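Local coordinates for probable arabinosyltransferase C (Mycobacterium tuberculosis, PDB 3PTY), which probably polymerises arabinose into the arabinan of cell-wall arabinogalactan, this chain being its C-terminal extracellular, lectin-like carbohydrate-binding domain, at residues 56-61 against 149-154; 163-168 against 245-250; 180-185 against 220-225; 195-200 against 212-217. One frame throughout, in Å; residues are numbered along the deposited sequence.

Contact 1 (56-61 against 149-154)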
loop_
_atom_site.group_PDB
_atom_site.type_symbol
_atom_site.label_atom_id
_atom_site.label_comp_id
_atom_site.label_asym_id
_atom_site.label_seq_id
_atom_site.Cartn_x
_atom_site.Cartn_y
_atom_site.Cartn_z
ATOM N N ALA A 56 32.983 6.491 18.563
ATOM C CA ALA A 56 32.362 5.405 19.314
ATOM C C ALA A 56 31.812 5.883 20.650
ATOM O O ALA A 56 30.823 5.339 21.145
ATOM C CB ALA A 56 33.365 4.259 19.533
ATOM N N ASP A 57 32.461 6.897 21.224
ATOM C CA ASP A 57 32.173 7.352 22.585
ATOM C C ASP A 57 31.129 8.464 22.638
ATOM O O ASP A 57 30.462 8.653 23.654
ATOM C CB ASP A 57 33.446 7.919 23.239
ATOM C CG ASP A 57 34.530 6.865 23.460
ATOM O OD1 ASP A 57 34.570 5.862 22.727
ATOM O OD2 ASP A 57 35.351 7.057 24.377
ATOM N N ALA A 58 31.024 9.228 21.557
ATOM C CA ALA A 58 30.365 10.533 21.620
ATOM C C ALA A 58 28.870 10.473 21.950
ATOM O O ALA A 58 28.338 11.370 22.604
ATOM C CB ALA A 58 30.606 11.322 20.321
ATOM N N LEU A 59 28.191 9.416 21.521
ATOM C CA LEU A 59 26.736 9.367 21.686
ATOM C C LEU A 59 26.297 9.329 23.153
ATOM O O LEU A 59 25.223 9.826 23.504
ATOM C CB LEU A 59 26.134 8.192 20.902
ATOM C CG LEU A 59 24.602 8.100 20.859
ATOM C CD1 LEU A 59 23.995 9.359 20.245
ATOM C CD2 LEU A 59 24.161 6.860 20.079
ATOM N N GLY A 60 27.119 8.735 24.012
ATOM C CA GLY A 60 26.782 8.656 25.426
ATOM C C GLY A 60 27.820 9.283 26.344
ATOM O O GLY A 60 27.885 8.962 27.530
ATOM N N ALA A 61 28.622 10.195 25.801
ATOM C CA ALA A 61 29.776 10.735 26.526
ATOM C C ALA A 61 29.415 11.676 27.675
ATOM O O ALA A 61 30.212 11.875 28.588
ATOM C CB ALA A 61 30.736 11.424 25.565
ATOM N N GLY A 149 27.759 13.585 24.073
ATOM C CA GLY A 149 28.808 14.578 24.002
ATOM C C GLY A 149 28.450 15.585 22.925
ATOM O O GLY A 149 27.438 15.438 22.212
ATOM N N TRP A 150 29.280 16.610 22.793
ATOM C CA TRP A 150 29.044 17.655 21.805
ATOM C C TRP A 150 29.503 17.262 20.406
ATOM O O TRP A 150 30.570 16.664 20.234
ATOM C CB TRP A 150 29.749 18.946 22.225
ATOM C CG TRP A 150 29.173 19.572 23.458
ATOM C CD1 TRP A 150 29.710 19.559 24.717
ATOM C CD2 TRP A 150 27.949 20.313 23.549
ATOM N NE1 TRP A 150 28.891 20.248 25.585
ATOM C CE2 TRP A 150 27.808 20.728 24.894
ATOM C CE3 TRP A 150 26.964 20.680 22.621
ATOM C CZ2 TRP A 150 26.718 21.483 25.339
ATOM C CZ3 TRP A 150 25.875 21.441 23.065
ATOM C CH2 TRP A 150 25.764 21.829 24.412
ATOM N N TYR A 151 28.695 17.633 19.413
ATOM C CA TYR A 151 29.019 17.434 18.006
ATOM C C TYR A 151 29.186 18.790 17.325
ATOM O O TYR A 151 28.502 19.747 17.663
ATOM C CB TYR A 151 27.899 16.657 17.312
ATOM C CG TYR A 151 27.781 15.224 17.768
ATOM C CD1 TYR A 151 26.991 14.887 18.867
ATOM C CD2 TYR A 151 28.465 14.201 17.106
ATOM C CE1 TYR A 151 26.875 13.568 19.286
ATOM C CE2 TYR A 151 28.364 12.876 17.528
ATOM C CZ TYR A 151 27.569 12.571 18.615
ATOM O OH TYR A 151 27.443 11.266 19.026
ATOM N N ARG A 152 30.077 18.854 16.343
ATOM C CA ARG A 152 30.417 20.109 15.690
ATOM C C ARG A 152 29.458 20.395 14.541
ATOM O O ARG A 152 29.240 19.543 13.674
ATOM C CB ARG A 152 31.858 20.038 15.179
ATOM C CG ARG A 152 32.392 21.315 14.518
ATOM C CD ARG A 152 32.843 22.368 15.541
ATOM N NE ARG A 152 34.025 22.022 16.351
ATOM C CZ ARG A 152 34.920 21.069 16.081
ATOM N NH1 ARG A 152 34.819 20.310 14.997
ATOM N NH2 ARG A 152 35.940 20.872 16.909
ATOM N N LEU A 153 28.877 21.590 14.532
ATOM C CA LEU A 153 28.074 22.022 13.387
ATOM C C LEU A 153 29.009 22.466 12.273
ATOM O O LEU A 153 30.076 23.011 12.542
ATOM C CB LEU A 153 27.145 23.177 13.768
ATOM C CG LEU A 153 25.950 22.867 14.669
ATOM C CD1 LEU A 153 25.350 24.166 15.198
ATOM C CD2 LEU A 153 24.890 22.064 13.922
ATOM N N PRO A 154 28.611 22.237 11.013
ATOM C CA PRO A 154 29.451 22.585 9.862
ATOM C C PRO A 154 29.656 24.091 9.725
ATOM O O PRO A 154 28.788 24.882 10.096
ATOM C CB PRO A 154 28.635 22.083 8.661
ATOM C CG PRO A 154 27.603 21.170 9.224
ATOM C CD PRO A 154 27.320 21.662 10.602
#

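Contact 2 (163-168 against 245-250)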
loop_
_atom_site.group_PDB
_atom_site.type_symbol
_atom_site.label_atom_id
_atom_site.label_comp_id
_atom_site.label_asym_id
_atom_site.label_seq_id
_atom_site.Cartn_x
_atom_site.Cartn_y
_atom_site.Cartn_z
ATOM N N PRO A 163 18.221 21.035 4.564
ATOM C CA PRO A 163 18.305 22.033 5.637
ATOM C C PRO A 163 17.746 21.476 6.945
ATOM O O PRO A 163 16.934 22.130 7.599
ATOM C CB PRO A 163 17.405 23.156 5.128
ATOM C CG PRO A 163 16.351 22.438 4.328
ATOM C CD PRO A 163 17.016 21.216 3.730
ATOM N N LEU A 164 18.180 20.276 7.317
ATOM C CA LEU A 164 17.633 19.597 8.485
ATOM C C LEU A 164 18.738 18.981 9.314
ATOM O O LEU A 164 19.747 18.527 8.776
ATOM C CB LEU A 164 16.721 18.452 8.044
ATOM C CG LEU A 164 15.496 18.752 7.180
ATOM C CD1 LEU A 164 14.896 17.439 6.700
ATOM C CD2 LEU A 164 14.474 19.559 7.968
ATOM N N LEU A 165 18.526 18.942 10.625
ATOM C CA LEU A 165 19.349 18.132 11.506
ATOM C C LEU A 165 18.523 16.879 11.755
ATOM O O LEU A 165 17.371 16.963 12.189
ATOM C CB LEU A 165 19.613 18.881 12.812
ATOM C CG LEU A 165 20.586 18.329 13.861
ATOM C CD1 LEU A 165 20.101 17.010 14.455
ATOM C CD2 LEU A 165 21.979 18.188 13.293
ATOM N N VAL A 166 19.093 15.719 11.457
ATOM C CA VAL A 166 18.323 14.482 11.494
ATOM C C VAL A 166 18.926 13.488 12.468
ATOM O O VAL A 166 20.145 13.369 12.574
ATOM C CB VAL A 166 18.230 13.851 10.088
ATOM C CG1 VAL A 166 17.725 12.405 10.164
ATOM C CG2 VAL A 166 17.333 14.702 9.198
ATOM N N VAL A 167 18.059 12.776 13.180
ATOM C CA VAL A 167 18.492 11.685 14.038
ATOM C C VAL A 167 17.633 10.462 13.745
ATOM O O VAL A 167 16.412 10.522 13.842
ATOM C CB VAL A 167 18.338 12.056 15.527
ATOM C CG1 VAL A 167 18.521 10.824 16.407
ATOM C CG2 VAL A 167 19.327 13.156 15.900
ATOM N N THR A 168 18.265 9.358 13.368
ATOM C CA THR A 168 17.535 8.098 13.233
ATOM C C THR A 168 17.227 7.517 14.618
ATOM O O THR A 168 18.131 7.344 15.441
ATOM C CB THR A 168 18.319 7.104 12.383
ATOM O OG1 THR A 168 18.425 7.627 11.052
ATOM C CG2 THR A 168 17.611 5.745 12.343
ATOM N N PRO A 245 23.649 12.596 15.536
ATOM C CA PRO A 245 23.028 13.602 14.667
ATOM C C PRO A 245 23.750 13.753 13.335
ATOM O O PRO A 245 24.971 13.582 13.247
ATOM C CB PRO A 245 23.157 14.898 15.472
ATOM C CG PRO A 245 24.354 14.672 16.375
ATOM C CD PRO A 245 24.373 13.192 16.675
ATOM N N ARG A 246 22.989 14.083 12.301
ATOM C CA ARG A 246 23.569 14.315 10.989
ATOM C C ARG A 246 22.807 15.383 10.226
ATOM O O ARG A 246 21.672 15.731 10.570
ATOM C CB ARG A 246 23.581 13.014 10.182
ATOM C CG ARG A 246 22.196 12.524 9.765
ATOM C CD ARG A 246 22.299 11.143 9.129
ATOM N NE ARG A 246 21.100 10.735 8.398
ATOM C CZ ARG A 246 20.141 9.967 8.903
ATOM N NH1 ARG A 246 20.222 9.538 10.157
ATOM N NH2 ARG A 246 19.093 9.625 8.153
ATOM N N ILE A 247 23.444 15.904 9.184
ATOM C CA ILE A 247 22.782 16.782 8.222
ATOM C C ILE A 247 22.829 16.079 6.873
ATOM O O ILE A 247 23.891 15.949 6.272
ATOM C CB ILE A 247 23.479 18.152 8.133
ATOM C CG1 ILE A 247 23.379 18.884 9.482
ATOM C CG2 ILE A 247 22.847 19.009 7.029
ATOM C CD1 ILE A 247 24.135 20.218 9.508
ATOM N N PRO A 248 21.675 15.604 6.397
ATOM C CA PRO A 248 21.668 14.690 5.244
ATOM C C PRO A 248 22.259 15.282 3.975
ATOM O O PRO A 248 21.966 16.426 3.635
ATOM C CB PRO A 248 20.177 14.408 5.029
ATOM C CG PRO A 248 19.562 14.603 6.396
ATOM C CD PRO A 248 20.328 15.789 6.963
ATOM N N ARG A 249 23.086 14.504 3.282
ATOM C CA ARG A 249 23.479 14.850 1.923
ATOM C C ARG A 249 22.502 14.145 0.986
ATOM O O ARG A 249 22.296 12.943 1.103
ATOM C CB ARG A 249 24.926 14.424 1.671
ATOM C CG ARG A 249 25.897 15.062 2.678
ATOM C CD ARG A 249 27.348 14.720 2.391
ATOM N NE ARG A 249 27.807 15.313 1.140
ATOM C CZ ARG A 249 29.021 15.134 0.629
ATOM N NH1 ARG A 249 29.905 14.375 1.265
ATOM N NH2 ARG A 249 29.351 15.715 -0.517
ATOM N N VAL A 250 21.889 14.889 0.071
ATOM C CA VAL A 250 20.766 14.354 -0.701
ATOM C C VAL A 250 20.894 14.635 -2.193
ATOM O O VAL A 250 21.640 15.522 -2.601
ATOM C CB VAL A 250 19.405 14.938 -0.220
ATOM C CG1 VAL A 250 19.107 14.531 1.218
ATOM C CG2 VAL A 250 19.395 16.459 -0.360
HETATM O O HOH W 1 21.274 9.408 12.907
#

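Contact 3 (180-185 against 220-225)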
loop_
_atom_site.group_PDB
_atom_site.type_symbol
_atom_site.label_atom_id
_atom_site.label_comp_id
_atom_site.label_asym_id
_atom_site.label_seq_id
_atom_site.Cartn_x
_atom_site.Cartn_y
_atom_site.Cartn_z
ATOM N N LEU A 180 17.266 18.503 21.001
ATOM C CA LEU A 180 18.574 18.884 20.511
ATOM C C LEU A 180 18.952 20.179 21.210
ATOM O O LEU A 180 18.228 21.168 21.115
ATOM C CB LEU A 180 18.500 19.135 19.002
ATOM C CG LEU A 180 19.776 19.613 18.303
ATOM C CD1 LEU A 180 20.696 18.443 17.997
ATOM C CD2 LEU A 180 19.418 20.356 17.028
ATOM N N GLN A 181 20.076 20.177 21.917
ATOM C CA GLN A 181 20.581 21.396 22.537
ATOM C C GLN A 181 21.713 21.957 21.689
ATOM O O GLN A 181 22.457 21.200 21.069
ATOM C CB GLN A 181 21.081 21.110 23.954
ATOM C CG GLN A 181 20.012 20.594 24.904
ATOM C CD GLN A 181 20.521 20.446 26.325
ATOM O OE1 GLN A 181 21.726 20.428 26.562
ATOM N NE2 GLN A 181 19.602 20.338 27.281
ATOM N N TRP A 182 21.834 23.281 21.655
ATOM C CA TRP A 182 22.932 23.927 20.950
ATOM C C TRP A 182 23.740 24.819 21.884
ATOM O O TRP A 182 23.291 25.161 22.987
ATOM C CB TRP A 182 22.422 24.742 19.756
ATOM C CG TRP A 182 21.413 25.799 20.122
ATOM C CD1 TRP A 182 21.655 26.981 20.775
ATOM C CD2 TRP A 182 20.010 25.781 19.831
ATOM N NE1 TRP A 182 20.482 27.688 20.917
ATOM C CE2 TRP A 182 19.459 26.972 20.343
ATOM C CE3 TRP A 182 19.164 24.868 19.187
ATOM C CZ2 TRP A 182 18.100 27.276 20.231
ATOM C CZ3 TRP A 182 17.808 25.173 19.079
ATOM C CH2 TRP A 182 17.294 26.366 19.602
ATOM N N ALA A 183 24.921 25.214 21.427
ATOM C CA ALA A 183 25.827 26.006 22.248
ATOM C C ALA A 183 26.917 26.648 21.406
ATOM O O ALA A 183 27.260 26.146 20.329
ATOM C CB ALA A 183 26.458 25.126 23.336
ATOM N N THR A 184 27.451 27.762 21.904
ATOM C CA THR A 184 28.679 28.338 21.376
ATOM C C THR A 184 29.853 27.573 21.987
ATOM O O THR A 184 29.671 26.795 22.926
ATOM C CB THR A 184 28.819 29.809 21.805
ATOM O OG1 THR A 184 28.879 29.871 23.233
ATOM C CG2 THR A 184 27.631 30.637 21.311
ATOM N N ASP A 185 31.057 27.800 21.468
ATOM C CA ASP A 185 32.247 27.162 22.029
ATOM C C ASP A 185 32.371 27.468 23.515
ATOM O O ASP A 185 32.654 26.585 24.326
ATOM C CB ASP A 185 33.505 27.631 21.299
ATOM C CG ASP A 185 33.671 26.979 19.944
ATOM O OD1 ASP A 185 32.886 26.058 19.615
ATOM O OD2 ASP A 185 34.594 27.382 19.203
ATOM N N SER A 220 22.535 31.249 14.532
ATOM C CA SER A 220 23.723 31.283 13.679
ATOM C C SER A 220 25.039 31.258 14.450
ATOM O O SER A 220 26.076 30.897 13.898
ATOM C CB SER A 220 23.682 32.519 12.774
ATOM O OG SER A 220 23.735 33.705 13.550
ATOM N N THR A 221 24.999 31.647 15.719
ATOM C CA THR A 221 26.193 31.644 16.552
ATOM C C THR A 221 26.444 30.293 17.224
ATOM O O THR A 221 27.482 30.092 17.843
ATOM C CB THR A 221 26.076 32.672 17.669
ATOM O OG1 THR A 221 24.839 32.465 18.357
ATOM C CG2 THR A 221 26.118 34.092 17.103
ATOM N N ALA A 222 25.492 29.370 17.135
ATOM C CA ALA A 222 25.720 28.042 17.696
ATOM C C ALA A 222 26.829 27.345 16.914
ATOM O O ALA A 222 26.864 27.417 15.688
ATOM C CB ALA A 222 24.444 27.216 17.656
ATOM N N THR A 223 27.734 26.672 17.615
ATOM C CA THR A 223 28.798 25.936 16.931
ATOM C C THR A 223 28.764 24.443 17.246
ATOM O O THR A 223 29.402 23.645 16.558
ATOM C CB THR A 223 30.187 26.455 17.329
ATOM O OG1 THR A 223 30.294 26.456 18.757
ATOM C CG2 THR A 223 30.416 27.871 16.786
ATOM N N GLN A 224 28.035 24.074 18.294
ATOM C CA GLN A 224 28.000 22.687 18.751
ATOM C C GLN A 224 26.578 22.278 19.119
ATOM O O GLN A 224 25.778 23.114 19.539
ATOM C CB GLN A 224 28.917 22.507 19.971
ATOM C CG GLN A 224 30.331 23.023 19.766
ATOM C CD GLN A 224 31.237 22.778 20.961
ATOM O OE1 GLN A 224 31.016 21.857 21.755
ATOM N NE2 GLN A 224 32.276 23.599 21.086
ATOM N N VAL A 225 26.261 20.993 18.964
ATOM C CA VAL A 225 24.959 20.491 19.392
ATOM C C VAL A 225 25.122 19.166 20.111
ATOM O O VAL A 225 26.118 18.469 19.923
ATOM C CB VAL A 225 23.987 20.289 18.211
ATOM C CG1 VAL A 225 23.674 21.620 17.533
ATOM C CG2 VAL A 225 24.560 19.270 17.210
HETATM O O HOH W 2 34.192 24.550 23.362
#

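Contact 4 (195-200 against 212-217)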
loop_
_atom_site.group_PDB
_atom_site.type_symbol
_atom_site.label_atom_id
_atom_site.label_comp_id
_atom_site.label_asym_id
_atom_site.label_seq_id
_atom_site.Cartn_x
_atom_site.Cartn_y
_atom_site.Cartn_z
ATOM N N GLY A 195 20.354 26.935 24.192
ATOM C CA GLY A 195 18.949 26.704 23.909
ATOM C C GLY A 195 18.741 25.293 23.398
ATOM O O GLY A 195 19.695 24.514 23.301
ATOM N N SER A 196 17.500 24.961 23.069
ATOM C CA SER A 196 17.195 23.618 22.589
ATOM C C SER A 196 15.906 23.604 21.789
ATOM O O SER A 196 15.103 24.554 21.843
ATOM C CB SER A 196 17.092 22.647 23.761
ATOM O OG SER A 196 15.948 22.918 24.541
ATOM N N MET A 197 15.706 22.524 21.039
ATOM C CA MET A 197 14.479 22.359 20.273
ATOM C C MET A 197 14.055 20.900 20.275
ATOM O O MET A 197 14.822 20.012 20.660
ATOM C CB MET A 197 14.677 22.838 18.832
ATOM C CG MET A 197 15.713 22.034 18.038
ATOM S SD MET A 197 16.019 22.762 16.422
ATOM C CE MET A 197 14.354 22.777 15.765
ATOM N N GLU A 198 12.820 20.664 19.860
ATOM C CA GLU A 198 12.304 19.315 19.694
ATOM C C GLU A 198 12.441 18.898 18.240
ATOM O O GLU A 198 12.742 19.728 17.380
ATOM C CB GLU A 198 10.837 19.276 20.114
ATOM C CG GLU A 198 10.668 19.383 21.612
ATOM C CD GLU A 198 9.218 19.485 22.023
ATOM O OE1 GLU A 198 8.339 19.398 21.140
ATOM O OE2 GLU A 198 8.962 19.651 23.231
ATOM N N PHE A 199 12.228 17.611 17.975
ATOM C CA PHE A 199 12.264 17.077 16.622
ATOM C C PHE A 199 10.843 16.820 16.155
ATOM O O PHE A 199 9.959 16.550 16.969
ATOM C CB PHE A 199 12.991 15.723 16.590
ATOM C CG PHE A 199 14.482 15.811 16.769
ATOM C CD1 PHE A 199 15.043 15.778 18.037
ATOM C CD2 PHE A 199 15.320 15.893 15.669
ATOM C CE1 PHE A 199 16.414 15.845 18.209
ATOM C CE2 PHE A 199 16.692 15.954 15.827
ATOM C CZ PHE A 199 17.242 15.928 17.102
ATOM N N ALA A 200 10.633 16.875 14.845
ATOM C CA ALA A 200 9.411 16.339 14.256
ATOM C C ALA A 200 9.599 14.838 14.100
ATOM O O ALA A 200 10.550 14.384 13.468
ATOM C CB ALA A 200 9.137 16.976 12.910
ATOM N N ARG A 212 13.355 14.886 12.546
ATOM C CA ARG A 212 13.875 16.039 11.811
ATOM C C ARG A 212 13.700 17.336 12.573
ATOM O O ARG A 212 12.635 17.610 13.131
ATOM C CB ARG A 212 13.218 16.189 10.430
ATOM C CG ARG A 212 13.166 14.923 9.587
ATOM C CD ARG A 212 11.728 14.449 9.405
ATOM N NE ARG A 212 11.649 13.102 8.836
ATOM C CZ ARG A 212 11.192 12.827 7.619
ATOM N NH1 ARG A 212 10.758 13.808 6.835
ATOM N NH2 ARG A 212 11.144 11.567 7.198
ATOM N N ALA A 213 14.757 18.140 12.566
ATOM C CA ALA A 213 14.739 19.465 13.169
ATOM C C ALA A 213 15.274 20.453 12.138
ATOM O O ALA A 213 16.392 20.297 11.655
ATOM C CB ALA A 213 15.614 19.475 14.423
ATOM N N PRO A 214 14.481 21.479 11.795
ATOM C CA PRO A 214 14.922 22.448 10.787
ATOM C C PRO A 214 16.162 23.198 11.258
ATOM O O PRO A 214 16.168 23.735 12.367
ATOM C CB PRO A 214 13.726 23.409 10.687
ATOM C CG PRO A 214 13.035 23.262 12.019
ATOM C CD PRO A 214 13.130 21.791 12.288
ATOM N N LEU A 215 17.201 23.232 10.432
ATOM C CA LEU A 215 18.415 23.964 10.788
ATOM C C LEU A 215 18.122 25.443 11.011
ATOM O O LEU A 215 18.834 26.115 11.757
ATOM C CB LEU A 215 19.490 23.810 9.705
ATOM C CG LEU A 215 20.128 22.425 9.574
ATOM C CD1 LEU A 215 21.095 22.406 8.388
ATOM C CD2 LEU A 215 20.850 22.038 10.869
ATOM N N SER A 216 17.074 25.951 10.370
ATOM C CA SER A 216 16.727 27.366 10.507
ATOM C C SER A 216 16.430 27.749 11.953
ATOM O O SER A 216 16.555 28.905 12.324
ATOM C CB SER A 216 15.534 27.728 9.614
ATOM O OG SER A 216 14.348 27.092 10.066
ATOM N N ALA A 217 16.037 26.782 12.773
ATOM C CA ALA A 217 15.719 27.075 14.169
ATOM C C ALA A 217 16.968 27.260 15.033
ATOM O O ALA A 217 16.892 27.821 16.126
ATOM C CB ALA A 217 14.827 25.979 14.755
HETATM O O HOH W 3 11.485 20.189 14.923
#

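Contact 1 (56-61 against 149-154)
The phenol ring of Tyr151 pushes its hydroxyl end against Ala58 and Leu59, meeting the methyl of Ala58 and the start of Leu59 obliquely, while Pro244 and Pro245 of a nearby loop also touch this side chain. A type I beta turn, Ala58 to Ala61, here packs on strand 144-152 of the large antiparallel sheet in this lectin-like beta-sandwich domain; the turn follows the short, weakly bonded helix 55-58 and leads toward strand 63-65. Ala58 CB lies 3.7 Å from Tyr151 CZ and 3.4 Å from Tyr151 OH, so the methyl meets the CZ-OH end of the ring at a slant. Leu59 CB also comes within 3.8 Å of Tyr151 OH. The backbone is close as well, Leu59 N being 3.2 Å from Tyr151 OH, but the angle is too poor for a hydrogen bond. What aims the ring is its first torsion: CG stands anti to the carbonyl carbon (chi1 -68°), which carries the phenol back along the strand toward the turn. Trp150, one residue earlier, leaves in another direction and packs on Gln224 and Arg226 of strand 224-231. The polar tie is made at Gly149, two residues before Tyr151. Ala58 O already takes a weak bond of 3.4 Å from Ala61 N, closing the turn, and the same carbonyl is approached nearly end-on by Gly149, whose bare alpha carbon lies 4.0 Å from Ala61 CB. That bond runs from Gly149 N to Ala58 O at 2.7 Å, with an N-H...O angle of 159°.

Contact 2 (163-168 against 245-250)
Val166 and Arg246 face each other in a single antiparallel bridge, a hydrogen-bonded pair, and the tight part of the contact is built round it. Val166 N gives a nearly straight bond to Arg246 O at 2.7 Å, and Arg246 N returns one to Val166 O at 2.9 Å. Arg246 CB points away from the strand, but CG lies between the backbone N and carbonyl carbon (chi1 69°) and the chain beyond runs extended, folding the guanidinium back over Val166. The CG1 methyl of Val166 sits 3.6 Å above the guanidinium plane, over its centre. In that plane, NH1 of Arg246 donates to Thr168 OG1 at 2.8 Å. Asn210 binds both Thr168 OG1 and Arg246 NH2, and Glu40 forms a salt bridge with NE, so the group is fixed from several sides. Val166 CG2 meets Pro248 CG at 3.6 Å. Leu164 O is buried without a hydrogen-bond partner in the model; Ile247 CA makes a C-H...O contact with it at 3.5 Å. Looser are the water that accepts from Thr168 N and weakly from Arg246 NH1, the pair Leu165 CD2 to Ile247 CG1 at 4.1 Å, and the stretch beyond Pro248, where the chain diverges. Tyr330 of strand 322-331 covers Val166 and Arg246. The loop thus borrows one bridge from the large antiparallel sheet before entering strand 251-252 of the mixed sheet, an inter-sheet junction of this beta-rich carbohydrate-binding domain.

Contact 3 (180-185 against 220-225)
A classic beta bulge opens the pairing of strands 178-183 and 224-231 in the large antiparallel sheet: Thr223 and Gln224 both face Ala183. Ala183 O therefore accepts two backbone bonds, from Thr223 N at 2.8 Å and from Gln224 N at 3.0 Å, and Ala183 N donates to Gln224 O. Trp182 and Val225 form the neighbouring non-hydrogen-bonded pair. On their face Leu180 CD1 packs against Val225 CB at 3.8 Å, and Ala222 CB comes equally close to Trp182 CB. Past the bulge the first strand turns into helix 185-189, with Thr184 as its N-cap. Asp185, in the first turn of that helix, reaches across the contact. With CG anti to its carbonyl carbon (chi1 -76°), the carboxylate is brought between Thr223 OG1 and Gln224 NE2. A water bridges Asp185 O and Gln224 NE2 beside it. The helix start and the two donors probably favour the charged carboxylate. Gln224 NE2 gives a bond of 2.9 Å to Asp185 OD1, and Thr223 OG1 gives one of 2.8 Å to the same oxygen, from opposite faces of the carboxylate plane.

Contact 4 (195-200 against 212-217)
Met197 bends its thioether over the end of strand 209-214 and finishes against Ala213, Pro214 and Ala217. Its first torsion (chi1 63°) sets CG between the backbone N and carbonyl carbon, and a single bend at chi3 (-56°) turns CE onto Ala217 in the 3-10 turn 215-217. There the methyl is tight, 3.4 Å from Ala217 CB, while Ala213 CB and Pro214 CD both lie 3.8 Å from Met197 CE. Ala213 CB is wedged between that methyl and the ring of Phe199, whose CD2 is also 3.8 Å away. The Phe199 ring also packs on Leu165 and Val167 of strand 164-171, and meets the carbonyl carbon of Arg212 at its edge. Ala200 and Arg212 form a hydrogen-bonded antiparallel pair: Ala200 N to Arg212 O at 2.7 Å, and Arg212 N to Ala200 O at 3.0 Å. A water donates to Glu198 O and, weakly, to Arg212 O where the strands part. The Arg212 side chain bonds Trp335 O through NH1 and Asn210 O through NE; this side chain is about 12 Å from a bound octyl alpha-D-arabinofuranoside. All this belongs to the beta hairpin of strands 195-202 and 209-214.

In the fold
All four contacts reach the large antiparallel sheet. Contacts 1 and 2 are buried; contact 2 lies nearest the chain centre and contains the arginine network, whereas contact 1 is small, with a single cross-segment hydrogen bond. Contacts 3 and 4 are partly buried, contact 3 with polar side-chain bonds at its exposed end, contact 4 with apolar packing round a methionine. They interlock: Tyr151 N to Val225 O links contact 1 to 3, Leu180 O to Met197 N links contact 3 to 4, and Leu165 N to Ala213 O links contact 4 to 2. Along the chain contact 4 is nested within contact 3, which is itself nested within contact 2.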